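Local coordinates for protein TIR domain-containing adapter molecule 1 (Homo sapiens, PDB 4BSX) that serves as a Toll-like receptor signalling adaptor that leads to induction of interferon-beta, its N-terminal domain being a helical unit resembling IFIT proteins, at residues A[11-15]-A[75-80]; A[60-64]-A[80-84]; A[99-104]-A[116-121]; A[26-30]-A[50-56]; A[30-34]-A[45-49]. The protein carries 2 engineered substitutions. All coordinates share one frame. Residues are numbered along the deposited sequence.

Contact 1: A[11-15]-A[75-80]; sequences LPSAF and LVARQW
W80 gives up more surface here than any other residue, and the contact can be built around how its indole is received by F15 and L11. Segment 11-15 is helical, with F15 N bonded to L11 O at 3.1 Å. Residues 75-79 are the last part of helix 71-79, and W80 N bonds V76 O at 3.0 Å. The backbones stand well apart, L11 CA to V76 CA at 9.0 Å and P12 CA to W80 CA at 9.5 Å, so large side chains must fill the gap. F15 (chi1 -88°, chi2 -73°) and W80 (chi1 -85°, chi2 -91°) form an offset stack, with the phenyl and the five-membered ring centroids 4.0 Å apart, planes at 15°, and F15 CE2 3.3 Å from W80 CD1. In this helical domain, similar to IFIT proteins, the stack bridges helix 11-19 and the end of helix 71-79, far apart in the chain, while M49 and L52 of helix 43-53 also touch F15. L11, with chi1 between wells at -113° and chi2 t, sends CD1 to within 3.7 Å of W80 CZ3 and 4.1 Å of V76 CG2. At the indole edge, P12 CG lies 4.2 Å from W80 CZ2.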
# COMPACT_ATOMS: atom_id res chain seq x y z
N LEU A 11 6.75 -0.51 3.72
CA LEU A 11 5.49 -0.59 4.42
C LEU A 11 5.59 0.21 5.71
O LEU A 11 4.78 1.08 5.92
CB LEU A 11 5.10 -2.04 4.69
CG LEU A 11 3.87 -2.54 3.95
CD1 LEU A 11 3.50 -3.90 4.46
CD2 LEU A 11 2.67 -1.55 4.03
N PRO A 12 6.60 -0.07 6.56
CA PRO A 12 6.71 0.69 7.82
C PRO A 12 6.86 2.20 7.60
O PRO A 12 6.34 2.99 8.39
CB PRO A 12 7.99 0.13 8.49
CG PRO A 12 8.25 -1.19 7.85
CD PRO A 12 7.66 -1.11 6.44
N SER A 13 7.58 2.61 6.56
CA SER A 13 7.74 4.04 6.29
C SER A 13 6.44 4.69 5.83
O SER A 13 6.20 5.83 6.15
CB SER A 13 8.83 4.33 5.27
OG SER A 13 10.10 4.20 5.86
N ALA A 14 5.62 3.97 5.06
CA ALA A 14 4.32 4.46 4.67
C ALA A 14 3.46 4.64 5.91
O ALA A 14 2.75 5.63 6.03
CB ALA A 14 3.64 3.51 3.69
N PHE A 15 3.51 3.70 6.84
CA PHE A 15 2.77 3.88 8.11
C PHE A 15 3.28 5.17 8.89
O PHE A 15 2.50 5.93 9.54
CB PHE A 15 2.92 2.63 8.98
CG PHE A 15 1.87 1.54 8.74
CD1 PHE A 15 0.56 1.69 9.18
CD2 PHE A 15 2.24 0.33 8.18
CE1 PHE A 15 -0.37 0.66 9.01
CE2 PHE A 15 1.30 -0.71 8.00
CZ PHE A 15 0.01 -0.54 8.43
N LEU A 75 -0.76 -10.13 4.97
CA LEU A 75 0.41 -9.76 5.74
C LEU A 75 0.14 -8.56 6.67
O LEU A 75 0.58 -8.53 7.82
CB LEU A 75 1.57 -9.43 4.80
CG LEU A 75 2.93 -9.22 5.51
CD1 LEU A 75 3.64 -10.59 5.73
CD2 LEU A 75 3.87 -8.28 4.74
N VAL A 76 -0.55 -7.55 6.15
CA VAL A 76 -0.97 -6.39 6.95
C VAL A 76 -1.95 -6.77 8.08
O VAL A 76 -1.81 -6.33 9.21
CB VAL A 76 -1.54 -5.25 6.08
CG1 VAL A 76 -2.20 -4.19 6.95
CG2 VAL A 76 -0.42 -4.64 5.24
N ALA A 77 -2.90 -7.64 7.80
CA ALA A 77 -3.82 -8.06 8.83
C ALA A 77 -3.07 -8.70 10.00
O ALA A 77 -3.37 -8.46 11.17
CB ALA A 77 -4.83 -9.05 8.25
N ARG A 78 -2.11 -9.56 9.66
CA ARG A 78 -1.41 -10.34 10.65
C ARG A 78 -0.40 -9.54 11.39
O ARG A 78 -0.36 -9.58 12.60
CB ARG A 78 -0.72 -11.54 9.99
CG ARG A 78 -1.67 -12.60 9.55
CD ARG A 78 -1.06 -13.45 8.44
NE ARG A 78 -2.09 -14.28 7.83
CZ ARG A 78 -1.92 -14.98 6.72
NH1 ARG A 78 -0.75 -14.97 6.08
NH2 ARG A 78 -2.93 -15.72 6.26
N GLN A 79 0.44 -8.81 10.68
CA GLN A 79 1.57 -8.20 11.34
C GLN A 79 1.34 -6.78 11.82
O GLN A 79 2.13 -6.29 12.60
CB GLN A 79 2.79 -8.29 10.42
CG GLN A 79 3.16 -9.74 10.15
CD GLN A 79 4.39 -9.91 9.32
OE1 GLN A 79 4.95 -8.96 8.81
NE2 GLN A 79 4.82 -11.15 9.19
N TRP A 80 0.28 -6.11 11.33
CA TRP A 80 -0.05 -4.75 11.79
C TRP A 80 -1.43 -4.64 12.45
O TRP A 80 -1.71 -3.68 13.17
CB TRP A 80 0.07 -3.74 10.65
CG TRP A 80 1.48 -3.17 10.40
CD1 TRP A 80 2.06 -2.04 10.94
CD2 TRP A 80 2.46 -3.74 9.54
NE1 TRP A 80 3.35 -1.88 10.45
CE2 TRP A 80 3.60 -2.92 9.58
CE3 TRP A 80 2.47 -4.86 8.71
CZ2 TRP A 80 4.72 -3.18 8.83
CZ3 TRP A 80 3.59 -5.14 7.98
CH2 TRP A 80 4.70 -4.30 8.04

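Contact 2: A[60-64]-A[80-84]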
# COMPACT_ATOMS: atom_id res chain seq x y z
N ALA A 60 -10.61 -1.58 10.90
CA ALA A 60 -9.48 -1.96 10.05
C ALA A 60 -9.51 -3.44 9.74
O ALA A 60 -9.32 -3.83 8.60
CB ALA A 60 -8.16 -1.60 10.71
N ARG A 61 -9.76 -4.25 10.76
CA ARG A 61 -9.79 -5.72 10.62
C ARG A 61 -10.97 -6.17 9.76
O ARG A 61 -10.86 -7.13 9.03
CB ARG A 61 -9.87 -6.42 11.99
CG ARG A 61 -8.59 -6.33 12.81
CD ARG A 61 -8.69 -7.11 14.16
NE ARG A 61 -8.21 -6.28 15.26
CZ ARG A 61 -7.33 -6.64 16.19
NH1 ARG A 61 -6.81 -7.85 16.21
NH2 ARG A 61 -6.99 -5.77 17.12
N ILE A 62 -12.09 -5.47 9.82
CA ILE A 62 -13.21 -5.80 8.94
C ILE A 62 -12.86 -5.50 7.48
O ILE A 62 -13.15 -6.27 6.60
CB ILE A 62 -14.49 -5.08 9.38
CG1 ILE A 62 -15.05 -5.78 10.63
CG2 ILE A 62 -15.53 -5.06 8.26
CD1 ILE A 62 -15.96 -4.93 11.42
N SER A 63 -12.20 -4.38 7.26
CA SER A 63 -11.73 -4.02 5.94
C SER A 63 -10.66 -4.99 5.41
O SER A 63 -10.59 -5.27 4.20
CB SER A 63 -11.14 -2.61 5.97
OG SER A 63 -12.11 -1.66 6.41
N LEU A 64 -9.80 -5.48 6.29
CA LEU A 64 -8.73 -6.34 5.78
C LEU A 64 -9.30 -7.70 5.50
O LEU A 64 -8.86 -8.38 4.59
CB LEU A 64 -7.56 -6.43 6.77
CG LEU A 64 -6.78 -5.11 6.84
CD1 LEU A 64 -6.04 -5.03 8.15
CD2 LEU A 64 -5.84 -4.96 5.66
N TRP A 80 0.28 -6.11 11.33
CA TRP A 80 -0.05 -4.75 11.79
C TRP A 80 -1.43 -4.64 12.45
O TRP A 80 -1.71 -3.68 13.17
CB TRP A 80 0.07 -3.74 10.65
CG TRP A 80 1.48 -3.17 10.40
CD1 TRP A 80 2.06 -2.04 10.94
CD2 TRP A 80 2.46 -3.74 9.54
NE1 TRP A 80 3.35 -1.88 10.45
CE2 TRP A 80 3.60 -2.92 9.58
CE3 TRP A 80 2.47 -4.86 8.71
CZ2 TRP A 80 4.72 -3.18 8.83
CZ3 TRP A 80 3.59 -5.14 7.98
CH2 TRP A 80 4.70 -4.30 8.04
N ALA A 81 -2.30 -5.60 12.19
CA ALA A 81 -3.67 -5.59 12.74
C ALA A 81 -3.86 -6.67 13.78
O ALA A 81 -4.91 -6.75 14.40
CB ALA A 81 -4.66 -5.82 11.65
N GLY A 82 -2.87 -7.57 13.92
CA GLY A 82 -2.87 -8.53 15.02
C GLY A 82 -3.80 -9.71 14.82
O GLY A 82 -4.17 -10.40 15.76
N VAL A 83 -4.19 -9.95 13.58
CA VAL A 83 -5.11 -11.04 13.28
C VAL A 83 -4.29 -12.30 13.04
O VAL A 83 -3.43 -12.33 12.17
CB VAL A 83 -5.97 -10.71 12.04
CG1 VAL A 83 -6.85 -11.90 11.69
CG2 VAL A 83 -6.80 -9.42 12.28
N ASP A 84 -4.53 -13.34 13.82
CA ASP A 84 -3.70 -14.51 13.73
C ASP A 84 -4.21 -15.31 12.53
O ASP A 84 -5.41 -15.29 12.23
CB ASP A 84 -3.68 -15.30 15.05
CG ASP A 84 -2.39 -15.01 15.93
OD1 ASP A 84 -1.25 -14.77 15.41
OD2 ASP A 84 -2.52 -15.03 17.18
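Apolar packing comes first. L64 CD1 meets A81 CB at 3.8 Å, and the aliphatic part of R61 carries on the same surface: its CG lies 4.1 Å from A81 CB, and its CD 3.5 Å from V83 CG2. The helix thus comes close to the loop, with R61 CA 6.5 Å from A81 CA. This is the packing of a polypeptide that leaves helix 71-79 and turns back across helix 57-65, its predecessor in the chain. G82 makes the change of direction with a positive phi (79/19), and V83 is joined by a backbone hydrogen bond to A77 in the helix just left. Polar approaches are of a different quality. R61 NH1 sits 2.8 Å from A81 O, which lies over one face of the guanidinium, a poor angle for a hydrogen bond; R61 NE, 3.4 Å from A81 O, is no better directed. The charge finds a better partner in its own helix, where R61 NH2 forms a salt bridge with E57.

Contact 3: A[99-104]-A[116-121]. Engineered in segment 116-121: M116 (natural residue Leu).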
# COMPACT_ATOMS: atom_id res chain seq x y z
N VAL A 99 3.59 -1.51 -2.35
CA VAL A 99 4.24 -0.35 -1.77
C VAL A 99 4.30 0.81 -2.79
O VAL A 99 3.94 1.94 -2.44
CB VAL A 99 5.61 -0.71 -1.14
CG1 VAL A 99 6.46 0.54 -0.87
CG2 VAL A 99 5.40 -1.49 0.17
N ALA A 100 4.72 0.55 -4.03
CA ALA A 100 4.64 1.57 -5.11
C ALA A 100 3.23 2.26 -5.24
O ALA A 100 3.10 3.48 -5.38
CB ALA A 100 5.02 0.92 -6.44
N ARG A 101 2.18 1.43 -5.20
CA ARG A 101 0.82 1.90 -5.32
C ARG A 101 0.44 2.82 -4.11
O ARG A 101 -0.09 3.94 -4.25
CB ARG A 101 -0.07 0.67 -5.44
CG ARG A 101 -0.13 0.13 -6.87
CD ARG A 101 -1.04 -1.10 -7.06
NE ARG A 101 -1.08 -1.46 -8.48
CZ ARG A 101 -1.78 -2.47 -9.00
NH1 ARG A 101 -2.53 -3.23 -8.20
NH2 ARG A 101 -1.74 -2.72 -10.31
N LEU A 102 0.75 2.34 -2.91
CA LEU A 102 0.63 3.11 -1.71
C LEU A 102 1.39 4.44 -1.81
O LEU A 102 0.85 5.49 -1.50
CB LEU A 102 1.10 2.30 -0.52
CG LEU A 102 0.24 1.08 -0.18
CD1 LEU A 102 0.84 0.43 1.06
CD2 LEU A 102 -1.25 1.42 0.02
N TYR A 103 2.63 4.42 -2.28
CA TYR A 103 3.38 5.65 -2.33
C TYR A 103 2.84 6.57 -3.38
O TYR A 103 2.99 7.81 -3.27
CB TYR A 103 4.85 5.41 -2.52
CG TYR A 103 5.59 5.34 -1.19
CD1 TYR A 103 5.48 4.22 -0.40
CD2 TYR A 103 6.33 6.40 -0.73
CE1 TYR A 103 6.11 4.13 0.79
CE2 TYR A 103 6.98 6.32 0.50
CZ TYR A 103 6.86 5.18 1.25
OH TYR A 103 7.49 5.05 2.47
N HIS A 104 2.20 6.00 -4.40
CA HIS A 104 1.61 6.85 -5.39
C HIS A 104 0.49 7.70 -4.75
O HIS A 104 0.43 8.90 -4.94
CB HIS A 104 1.06 6.05 -6.55
CG HIS A 104 0.18 6.84 -7.42
ND1 HIS A 104 0.64 7.92 -8.16
CD2 HIS A 104 -1.15 6.76 -7.66
CE1 HIS A 104 -0.36 8.45 -8.83
NE2 HIS A 104 -1.46 7.77 -8.55
N MSE A 116 9.72 9.79 -3.98
CA MSE A 116 9.61 8.56 -3.19
C MSE A 116 8.72 7.55 -3.91
O MSE A 116 8.98 6.35 -3.87
CB MSE A 116 9.09 8.81 -1.77
CG MSE A 116 10.13 9.28 -0.71
SE MSE A 116 11.82 8.21 -0.64
CE MSE A 116 12.93 9.19 -1.95
N ARG A 117 7.69 8.04 -4.59
CA ARG A 117 6.91 7.17 -5.47
C ARG A 117 7.77 6.55 -6.56
O ARG A 117 7.56 5.40 -6.93
CB ARG A 117 5.81 7.96 -6.14
CG ARG A 117 5.01 7.14 -7.15
CD ARG A 117 4.20 8.05 -8.04
NE ARG A 117 5.10 8.98 -8.70
CZ ARG A 117 4.79 10.23 -9.02
NH1 ARG A 117 3.57 10.71 -8.78
NH2 ARG A 117 5.71 10.99 -9.60
N ASP A 118 8.69 7.35 -7.11
CA ASP A 118 9.50 6.94 -8.26
C ASP A 118 10.42 5.81 -7.85
O ASP A 118 10.54 4.78 -8.52
CB ASP A 118 10.37 8.12 -8.75
CG ASP A 118 9.57 9.18 -9.50
OD1 ASP A 118 8.39 8.96 -9.83
OD2 ASP A 118 10.15 10.24 -9.80
N VAL A 119 11.10 6.04 -6.74
CA VAL A 119 11.99 5.04 -6.17
C VAL A 119 11.22 3.73 -5.93
O VAL A 119 11.71 2.66 -6.28
CB VAL A 119 12.60 5.53 -4.85
CG1 VAL A 119 13.34 4.40 -4.13
CG2 VAL A 119 13.53 6.69 -5.13
N ALA A 120 10.01 3.82 -5.37
CA ALA A 120 9.17 2.61 -5.16
C ALA A 120 8.79 1.85 -6.47
O ALA A 120 8.89 0.62 -6.53
CB ALA A 120 7.91 2.97 -4.31
N TYR A 121 8.40 2.57 -7.53
CA TYR A 121 8.12 1.90 -8.80
C TYR A 121 9.40 1.20 -9.33
O TYR A 121 9.35 0.08 -9.81
CB TYR A 121 7.43 2.83 -9.82
CG TYR A 121 5.90 2.75 -9.68
CD1 TYR A 121 5.25 1.60 -9.97
CD2 TYR A 121 5.14 3.79 -9.15
CE1 TYR A 121 3.94 1.46 -9.81
CE2 TYR A 121 3.78 3.65 -8.99
CZ TYR A 121 3.19 2.47 -9.33
OH TYR A 121 1.83 2.23 -9.24
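This is a close, buried packing of two successive helices, 96-108 and 114-130, which run antiparallel as a helical hairpin in the C-terminal half of the domain. Their segment axes approach to 8.3 Å at a signed crossing angle of -165°. Two alanines make such closeness possible: A100 CA and A120 CA are 4.6 Å apart, and A120 CB rests 3.6 Å from A100 CA. Y121 then covers A100, whose CB lies 3.5 Å from the ring centroid and 9° off the normal, a CH-pi contact over the face. One turn along, Y103 CB touches R117 CA at 4.0 Å and Y103 CD2 reaches CB of M116 at 3.8 Å; M116 is an engineered selenomethionine in place of leucine. R117 CD lies at the edge of the H104 ring, 3.6 Å from H104 ND1. Helix 136-147 lies beyond, with E142 hydrogen-bonded to the hydroxyl of Y121 and forming a salt bridge with R101. R117 makes a salt bridge within its own helix, NH2 to D118 OD1 at 3.4 Å, with weak hydrogen bonds. The join between the two segments therefore depends on shape and apolar contact, at the price of burying H104 ND1 without a partner in the model.

Contact 4: A[26-30]-A[50-56]; sequences LLYLK and VLLKLGQ
At the apolar centre V50, L26 and L54 interlock. V50 (chi1 t) places CG1 3.4 Å from L26 O and 3.8 Å from K30 CB, while its CG2 lies 3.9 Å from L29 CB. L26 (m, t) sets CB 3.8 Å from L54 CG. Segment 26-30 is fully helical; 50-53 is the end of helix 43-53. The closest alpha-carbons, K30 CA and V50 CA, are 6.2 Å apart, and L26 pairs with L54 further along, so the two runs are antiparallel. Outward, L27 CG approaches L54 CD2 at 4.3 Å and K30 CG approaches L51 CD2 at 4.0 Å. K30 stretches with all four chi angles t to the polar edge, where its NZ donates a 2.7 Å hydrogen bond to Q56 OE1. Next to Q56 in the chain, G55 (86/1) is the first residue to leave helical angles, with Q56 N to L51 O at 2.8 Å and G55 N to L52 O at 3.1 Å. A Schellman motif followed directly by Q56 as N-cap of helix 57-65 makes a tight turn that joins helices 43-53 and 57-65.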
# COMPACT_ATOMS: atom_id res chain seq x y z
N LEU A 26 -5.62 12.25 8.64
CA LEU A 26 -6.06 10.86 8.64
C LEU A 26 -7.59 10.69 8.54
O LEU A 26 -8.09 9.87 7.79
CB LEU A 26 -5.55 10.13 9.88
CG LEU A 26 -4.03 9.94 9.97
CD1 LEU A 26 -3.72 9.20 11.26
CD2 LEU A 26 -3.48 9.21 8.76
N LEU A 27 -8.32 11.46 9.33
CA LEU A 27 -9.77 11.52 9.20
C LEU A 27 -10.19 11.84 7.74
O LEU A 27 -11.04 11.16 7.19
CB LEU A 27 -10.37 12.54 10.19
CG LEU A 27 -10.36 12.00 11.64
CD1 LEU A 27 -10.59 13.07 12.67
CD2 LEU A 27 -11.39 10.85 11.82
N TYR A 28 -9.56 12.84 7.14
CA TYR A 28 -9.74 13.14 5.73
C TYR A 28 -9.52 11.91 4.85
O TYR A 28 -10.38 11.59 4.05
CB TYR A 28 -8.77 14.25 5.30
CG TYR A 28 -8.79 14.49 3.81
CD1 TYR A 28 -9.94 15.00 3.16
CD2 TYR A 28 -7.66 14.21 3.01
CE1 TYR A 28 -9.97 15.22 1.76
CE2 TYR A 28 -7.68 14.43 1.59
CZ TYR A 28 -8.82 14.93 1.00
OH TYR A 28 -8.80 15.15 -0.35
N LEU A 29 -8.40 11.20 5.03
CA LEU A 29 -8.14 9.98 4.23
C LEU A 29 -9.14 8.85 4.50
O LEU A 29 -9.62 8.18 3.57
CB LEU A 29 -6.71 9.51 4.40
CG LEU A 29 -5.76 10.57 3.83
CD1 LEU A 29 -4.27 10.25 4.07
CD2 LEU A 29 -5.97 10.73 2.33
N LYS A 30 -9.48 8.66 5.76
CA LYS A 30 -10.48 7.65 6.11
C LYS A 30 -11.82 7.93 5.37
O LYS A 30 -12.47 7.02 4.85
CB LYS A 30 -10.70 7.64 7.64
CG LYS A 30 -12.00 6.98 8.09
CD LYS A 30 -12.32 7.19 9.60
CE LYS A 30 -13.65 6.47 9.95
NZ LYS A 30 -14.00 6.53 11.39
N VAL A 50 -4.84 3.45 7.20
CA VAL A 50 -5.32 4.73 7.79
C VAL A 50 -6.10 4.47 9.05
O VAL A 50 -5.84 5.07 10.06
CB VAL A 50 -6.16 5.54 6.79
CG1 VAL A 50 -7.01 6.61 7.52
CG2 VAL A 50 -5.23 6.17 5.79
N LEU A 51 -7.04 3.53 9.00
CA LEU A 51 -7.81 3.14 10.17
C LEU A 51 -6.93 2.60 11.32
O LEU A 51 -7.14 2.88 12.51
CB LEU A 51 -8.81 2.06 9.75
CG LEU A 51 -9.89 2.55 8.83
CD1 LEU A 51 -10.69 1.38 8.24
CD2 LEU A 51 -10.79 3.48 9.60
N LEU A 52 -5.94 1.80 10.95
CA LEU A 52 -5.00 1.26 11.93
C LEU A 52 -4.20 2.37 12.61
O LEU A 52 -4.00 2.33 13.82
CB LEU A 52 -4.02 0.29 11.26
CG LEU A 52 -4.58 -1.06 10.81
CD1 LEU A 52 -3.51 -1.85 10.10
CD2 LEU A 52 -5.13 -1.80 12.01
N LYS A 53 -3.73 3.34 11.83
CA LYS A 53 -3.01 4.49 12.39
C LYS A 53 -3.91 5.45 13.22
O LYS A 53 -3.43 6.25 14.02
CB LYS A 53 -2.30 5.26 11.25
CG LYS A 53 -1.09 6.09 11.76
CD LYS A 53 0.11 5.13 12.16
CE LYS A 53 1.21 5.86 12.95
NZ LYS A 53 2.12 4.95 13.72
N LEU A 54 -5.21 5.37 13.01
CA LEU A 54 -6.17 6.14 13.83
C LEU A 54 -6.55 5.37 15.07
O LEU A 54 -7.33 5.84 15.88
CB LEU A 54 -7.45 6.47 13.03
CG LEU A 54 -7.41 7.75 12.20
CD1 LEU A 54 -8.43 7.75 11.10
CD2 LEU A 54 -7.62 8.97 13.09
N GLY A 55 -6.04 4.15 15.23
CA GLY A 55 -6.43 3.37 16.39
C GLY A 55 -7.72 2.58 16.21
O GLY A 55 -8.14 1.87 17.12
N GLN A 56 -8.32 2.67 15.02
CA GLN A 56 -9.59 2.00 14.75
C GLN A 56 -9.35 0.62 14.14
O GLN A 56 -9.57 0.38 12.94
CB GLN A 56 -10.47 2.88 13.85
CG GLN A 56 -10.80 4.22 14.50
CD GLN A 56 -11.43 5.25 13.55
OE1 GLN A 56 -12.38 4.96 12.81
NE2 GLN A 56 -10.88 6.47 13.57

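Contact 5: A[30-34]-A[45-49]; sequences KHKLK and LLHAM
H47 is the side chain to place first, because it fills the space between the two segments. With chi1 t (170°) and chi2 at 71°, its imidazole extends from helix 43-53 toward the C-terminal part of helix 23-33. K34 CA lies over one face in a CH-pi contact, 4.0 Å from the ring centroid and 22° off the normal, and K34 CB is 3.6 Å from H47 CE1. At the ring edge K30 O comes within 3.5 Å of H47 CE1. Segment 30-34 runs out of helix 23-33, with K34 at phi/psi -64/-28, and segment 45-49 is helical throughout, M49 N bonding L45 O at 3.0 Å. L33 CA and H47 CA are only 5.4 Å apart. These helices are consecutive in the chain and pack as an antiparallel pair, the pairing common in TPR-like helical folds such as that of the IFIT proteins. L33 (m, t) points its CA-to-CB bond at the partner: its CB is 3.9 Å from H47 CB, its CD1 3.8 Å from H47 N and 3.6 Å from L46 CG. L46 takes a t, p conformation, and helices 11-19 and 96-108 touch it through L18, L102 and L105. K30, with every chi t, carries its NZ to a hydrogen bond with Q56; K34 has chi2 between wells at 95° and packs on H47 through CA and CB.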
# COMPACT_ATOMS: atom_id res chain seq x y z
N LYS A 30 -9.48 8.66 5.76
CA LYS A 30 -10.48 7.65 6.11
C LYS A 30 -11.82 7.93 5.37
O LYS A 30 -12.47 7.02 4.85
CB LYS A 30 -10.70 7.64 7.64
CG LYS A 30 -12.00 6.98 8.09
CD LYS A 30 -12.32 7.19 9.60
CE LYS A 30 -13.65 6.47 9.95
NZ LYS A 30 -14.00 6.53 11.39
N HIS A 31 -12.25 9.19 5.36
CA HIS A 31 -13.56 9.51 4.86
C HIS A 31 -13.54 9.38 3.32
O HIS A 31 -14.49 8.88 2.70
CB HIS A 31 -13.95 10.95 5.26
CG HIS A 31 -14.11 11.16 6.75
ND1 HIS A 31 -14.76 10.28 7.57
CD2 HIS A 31 -13.70 12.18 7.53
CE1 HIS A 31 -14.75 10.75 8.81
NE2 HIS A 31 -14.10 11.89 8.81
N LYS A 32 -12.44 9.86 2.74
CA LYS A 32 -12.19 9.89 1.29
C LYS A 32 -11.85 8.54 0.65
O LYS A 32 -12.31 8.24 -0.43
CB LYS A 32 -11.03 10.84 1.01
CG LYS A 32 -10.68 10.99 -0.43
CD LYS A 32 -9.61 12.05 -0.58
CE LYS A 32 -9.17 12.21 -2.02
NZ LYS A 32 -8.23 13.34 -2.26
N LEU A 33 -11.02 7.74 1.31
CA LEU A 33 -10.48 6.54 0.65
C LEU A 33 -11.52 5.44 0.59
O LEU A 33 -11.41 4.52 -0.22
CB LEU A 33 -9.25 6.03 1.41
CG LEU A 33 -7.96 6.84 1.22
CD1 LEU A 33 -6.80 6.19 1.95
CD2 LEU A 33 -7.64 6.92 -0.29
N LYS A 34 -12.55 5.57 1.42
CA LYS A 34 -13.54 4.53 1.68
C LYS A 34 -14.37 4.19 0.44
O LYS A 34 -14.85 3.06 0.32
CB LYS A 34 -14.43 4.99 2.85
CG LYS A 34 -15.77 4.26 3.03
CD LYS A 34 -15.69 3.12 4.03
CE LYS A 34 -17.08 2.79 4.62
NZ LYS A 34 -17.08 1.61 5.55
N LEU A 45 -6.41 -0.88 0.61
CA LEU A 45 -5.41 -1.28 1.59
C LEU A 45 -5.00 -0.02 2.37
O LEU A 45 -4.96 -0.05 3.60
CB LEU A 45 -4.19 -1.94 0.88
CG LEU A 45 -2.96 -2.30 1.74
CD1 LEU A 45 -3.36 -3.32 2.78
CD2 LEU A 45 -1.75 -2.83 0.91
N LEU A 46 -4.77 1.08 1.66
CA LEU A 46 -4.45 2.35 2.33
C LEU A 46 -5.58 2.83 3.26
O LEU A 46 -5.32 3.45 4.30
CB LEU A 46 -4.12 3.44 1.32
CG LEU A 46 -3.51 4.72 1.92
CD1 LEU A 46 -2.21 4.46 2.67
CD2 LEU A 46 -3.24 5.76 0.85
N HIS A 47 -6.82 2.54 2.91
CA HIS A 47 -7.94 2.90 3.79
C HIS A 47 -7.78 2.15 5.12
O HIS A 47 -7.95 2.71 6.22
CB HIS A 47 -9.26 2.53 3.08
CG HIS A 47 -10.47 2.62 3.95
ND1 HIS A 47 -11.00 3.82 4.38
CD2 HIS A 47 -11.27 1.65 4.44
CE1 HIS A 47 -12.04 3.58 5.15
NE2 HIS A 47 -12.24 2.27 5.20
N ALA A 48 -7.40 0.89 5.02
CA ALA A 48 -7.27 0.02 6.21
C ALA A 48 -6.10 0.46 7.10
O ALA A 48 -6.20 0.45 8.34
CB ALA A 48 -7.11 -1.47 5.79
N MSE A 49 -4.98 0.80 6.46
CA MSE A 49 -3.77 1.28 7.17
C MSE A 49 -4.07 2.60 7.87
O MSE A 49 -3.62 2.84 9.01
CB MSE A 49 -2.61 1.43 6.20
CG MSE A 49 -2.08 0.08 5.66
SE MSE A 49 -0.90 0.28 4.07
CE MSE A 49 0.50 1.45 4.69

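Contacts 4 and 5 are two levels of one interface, helices 23-33 against 43-53, and share K30; contact 5 is the more buried, whereas contact 4 extends to a partly exposed loop with a polar edge. Contact 3 is likewise buried and apolar, but lies some 23 Å between centres from contact 2, on the opposite side of the chain's centre. Contacts 1 and 2 share W80: its ring serves contact 1, while the loop that follows it serves contact 2, which is more peripheral and brings in an arginine. M49 ties the groups together, since F15 CZ meets M49 CG at 3.5 Å and L102 CD1 meets M49 SE at 3.5 Å. Aromatic stacking marks contact 1, alanine packing contact 3.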